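Local coordinates for uncharacterized protein Y57A10A.28 (Caenorhabditis elegans, PDB 5EIK), which forms a homotrimeric potassium channel that carries potassium ions across intracellular membranes and binds the lipid PIP2, at residues D94-L97 with G98-W102. Residues are numbered along the deposited sequence; the frame is centred on the assembly and turned at random.
Sequences DILL and GSIVW. With CPL (1-palmitoyl-2-linoleoyl-sn-glycero-3-phosphocholine), chain C.
Ser99 folds its hydroxyl back onto the preceding turn of helix 92-107, where OG donates to Ile95 O at 2.6 Å. With OG beside its own backbone N (chi1 -52°), the serine grips that carbonyl twice: Ser99 N also reaches Ile95 O, at 2.9 Å, and the two donors approach from opposite faces of the carbonyl plane. OG is hydrogen-bonded as well to Trp63 NE1 of helix 59-70, so this buried hydroxyl links two transmembrane helices. Ile95 lies on the same packed side, its CG2 4.0 Å from Ser99 OG and its side chain against Phe71 of the same chain and Leu154 of a neighbouring subunit. Backbone bonds carry the helix onward, from Gly98 N to Asp94 O and from Val101 N to Leu97 O. Leu97 and Val101 meet more loosely, Leu97 CD1 to Val101 CG2 at 4.5 Å, yet both are buried against Tyr36 of helix 30-47.

The lipid-facing side is more open: Leu96 and Ile100 are partly exposed. One turn apart, they cross at a slant and touch through Leu96 CG and Ile100 CD1 at 3.9 Å. An extended end (chi2 173°) carries Ile100 CD1 away from its own backbone to that meeting point. Both lie along an acyl chain of the bound phosphatidylcholine: Leu96 CD1 is 3.8 Å from C14, and Ile100 CD1 is 3.9 Å from C21. A detergent molecule also touches Leu96. A serine hydroxyl bonded to the carbonyl one turn back is a familiar feature of transmembrane helices; this is the third of the TRIC channel, with Leu96, Ser99 and Ile100 contributing to its phosphatidylcholine pocket.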
# COMPACT_ATOMS: atom_id res chain seq x y z
N ASP A 94 19.50 9.67 -12.79
CA ASP A 94 18.10 10.11 -12.77
C ASP A 94 17.73 10.83 -11.49
O ASP A 94 17.15 11.91 -11.52
CB ASP A 94 17.14 8.93 -12.95
CG ASP A 94 17.20 8.34 -14.34
OD1 ASP A 94 17.56 9.06 -15.29
OD2 ASP A 94 16.86 7.14 -14.47
N ILE A 95 18.07 10.21 -10.35
CA ILE A 95 17.75 10.80 -9.06
C ILE A 95 18.46 12.13 -8.88
O ILE A 95 17.90 13.07 -8.31
CB ILE A 95 18.14 9.86 -7.91
CG1 ILE A 95 17.41 8.53 -8.08
CG2 ILE A 95 17.78 10.47 -6.57
CD1 ILE A 95 15.91 8.67 -8.21
N LEU A 96 19.70 12.22 -9.36
CA LEU A 96 20.43 13.47 -9.23
C LEU A 96 19.75 14.56 -10.06
O LEU A 96 19.48 15.64 -9.55
CB LEU A 96 21.88 13.32 -9.69
CG LEU A 96 22.65 14.64 -9.56
CD1 LEU A 96 22.66 15.11 -8.11
CD2 LEU A 96 24.04 14.45 -10.04
N LEU A 97 19.47 14.26 -11.32
CA LEU A 97 18.82 15.23 -12.20
C LEU A 97 17.47 15.65 -11.60
O LEU A 97 17.10 16.82 -11.63
CB LEU A 97 18.62 14.65 -13.61
CG LEU A 97 17.91 15.54 -14.65
CD1 LEU A 97 18.65 16.84 -14.84
CD2 LEU A 97 17.79 14.81 -15.97
N GLY A 98 16.74 14.67 -11.05
CA GLY A 98 15.45 14.96 -10.45
C GLY A 98 15.57 15.85 -9.23
O GLY A 98 14.76 16.76 -9.03
N SER A 99 16.57 15.60 -8.40
CA SER A 99 16.77 16.41 -7.21
C SER A 99 17.19 17.84 -7.58
O SER A 99 16.79 18.81 -6.93
CB SER A 99 17.83 15.77 -6.32
OG SER A 99 17.50 14.42 -6.07
N ILE A 100 18.00 17.96 -8.63
CA ILE A 100 18.45 19.28 -9.07
C ILE A 100 17.27 20.10 -9.58
O ILE A 100 17.12 21.27 -9.23
CB ILE A 100 19.52 19.16 -10.15
CG1 ILE A 100 20.82 18.63 -9.53
CG2 ILE A 100 19.77 20.51 -10.81
CD1 ILE A 100 21.90 18.30 -10.54
N VAL A 101 16.43 19.47 -10.39
CA VAL A 101 15.25 20.16 -10.91
C VAL A 101 14.38 20.59 -9.73
O VAL A 101 13.93 21.74 -9.68
CB VAL A 101 14.43 19.25 -11.85
CG1 VAL A 101 13.04 19.84 -12.08
CG2 VAL A 101 15.15 19.09 -13.19
N TRP A 102 14.15 19.68 -8.79
CA TRP A 102 13.34 19.98 -7.62
C TRP A 102 13.93 21.16 -6.85
O TRP A 102 13.20 22.06 -6.42
CB TRP A 102 13.25 18.76 -6.69
CG TRP A 102 12.87 19.12 -5.28
CD1 TRP A 102 11.61 19.42 -4.82
CD2 TRP A 102 13.76 19.32 -4.19
NE1 TRP A 102 11.67 19.81 -3.50
CE2 TRP A 102 12.98 19.76 -3.08
CE3 TRP A 102 15.15 19.18 -4.02
CZ2 TRP A 102 13.53 20.06 -1.83
CZ3 TRP A 102 15.71 19.48 -2.77
CH2 TRP A 102 14.90 19.91 -1.70
C1 CPL C . 21.92 21.83 -1.36
C2 CPL C . 22.15 22.01 -2.92
C3 CPL C . 21.10 21.23 -3.76
C4 CPL C . 18.19 22.94 0.36
C5 CPL C . 17.82 23.63 1.69
C6 CPL C . 16.81 25.87 0.69
C7 CPL C . 15.85 24.70 2.73
C8 CPL C . 17.57 25.49 2.44
C11 CPL C . 21.30 18.89 -4.83
C12 CPL C . 22.39 17.86 -5.23
C13 CPL C . 23.81 18.47 -5.46
C14 CPL C . 24.36 18.25 -6.89
C15 CPL C . 25.90 18.35 -7.03
C16 CPL C . 26.46 17.49 -8.21
C17 CPL C . 25.90 17.84 -9.60
C18 CPL C . 26.88 18.71 -10.48
C19 CPL C . 26.23 19.92 -11.29
C20 CPL C . 25.98 19.75 -12.82
C21 CPL C . 24.54 19.41 -13.23
C22 CPL C . 23.70 20.66 -13.56
C23 CPL C . 22.74 20.55 -14.71
C24 CPL C . 21.47 21.44 -14.56
C25 CPL C . 20.21 20.71 -15.05
C26 CPL C . 19.02 21.65 -15.06
C31 CPL C . 23.20 24.26 -3.96
C32 CPL C . 24.09 23.52 -4.97
C33 CPL C . 24.59 24.46 -6.12
C34 CPL C . 26.12 24.45 -6.26
C35 CPL C . 26.64 23.68 -7.50
C36 CPL C . 27.87 22.80 -7.18
C37 CPL C . 28.83 22.59 -8.35
C38 CPL C . 30.28 22.76 -7.97
C39 CPL C . 30.97 23.63 -9.04
C40 CPL C . 31.79 24.69 -8.80
C41 CPL C . 32.89 24.71 -7.73
C42 CPL C . 34.15 24.07 -8.33
C43 CPL C . 34.74 22.97 -7.79
C44 CPL C . 34.16 21.57 -7.91
C45 CPL C . 33.75 20.93 -6.58
N CPL C . 16.74 24.67 1.57
O2 CPL C . 22.15 23.47 -3.21
O3 CPL C . 21.60 19.85 -3.70
O11 CPL C . 20.19 18.92 -5.46
O31 CPL C . 23.36 25.48 -3.77
O1P CPL C . 20.21 19.78 0.37
O2P CPL C . 20.66 21.97 1.54
O3P CPL C . 20.46 21.95 -1.04
O4P CPL C . 18.40 21.50 0.46
P CPL C . 19.97 21.30 0.35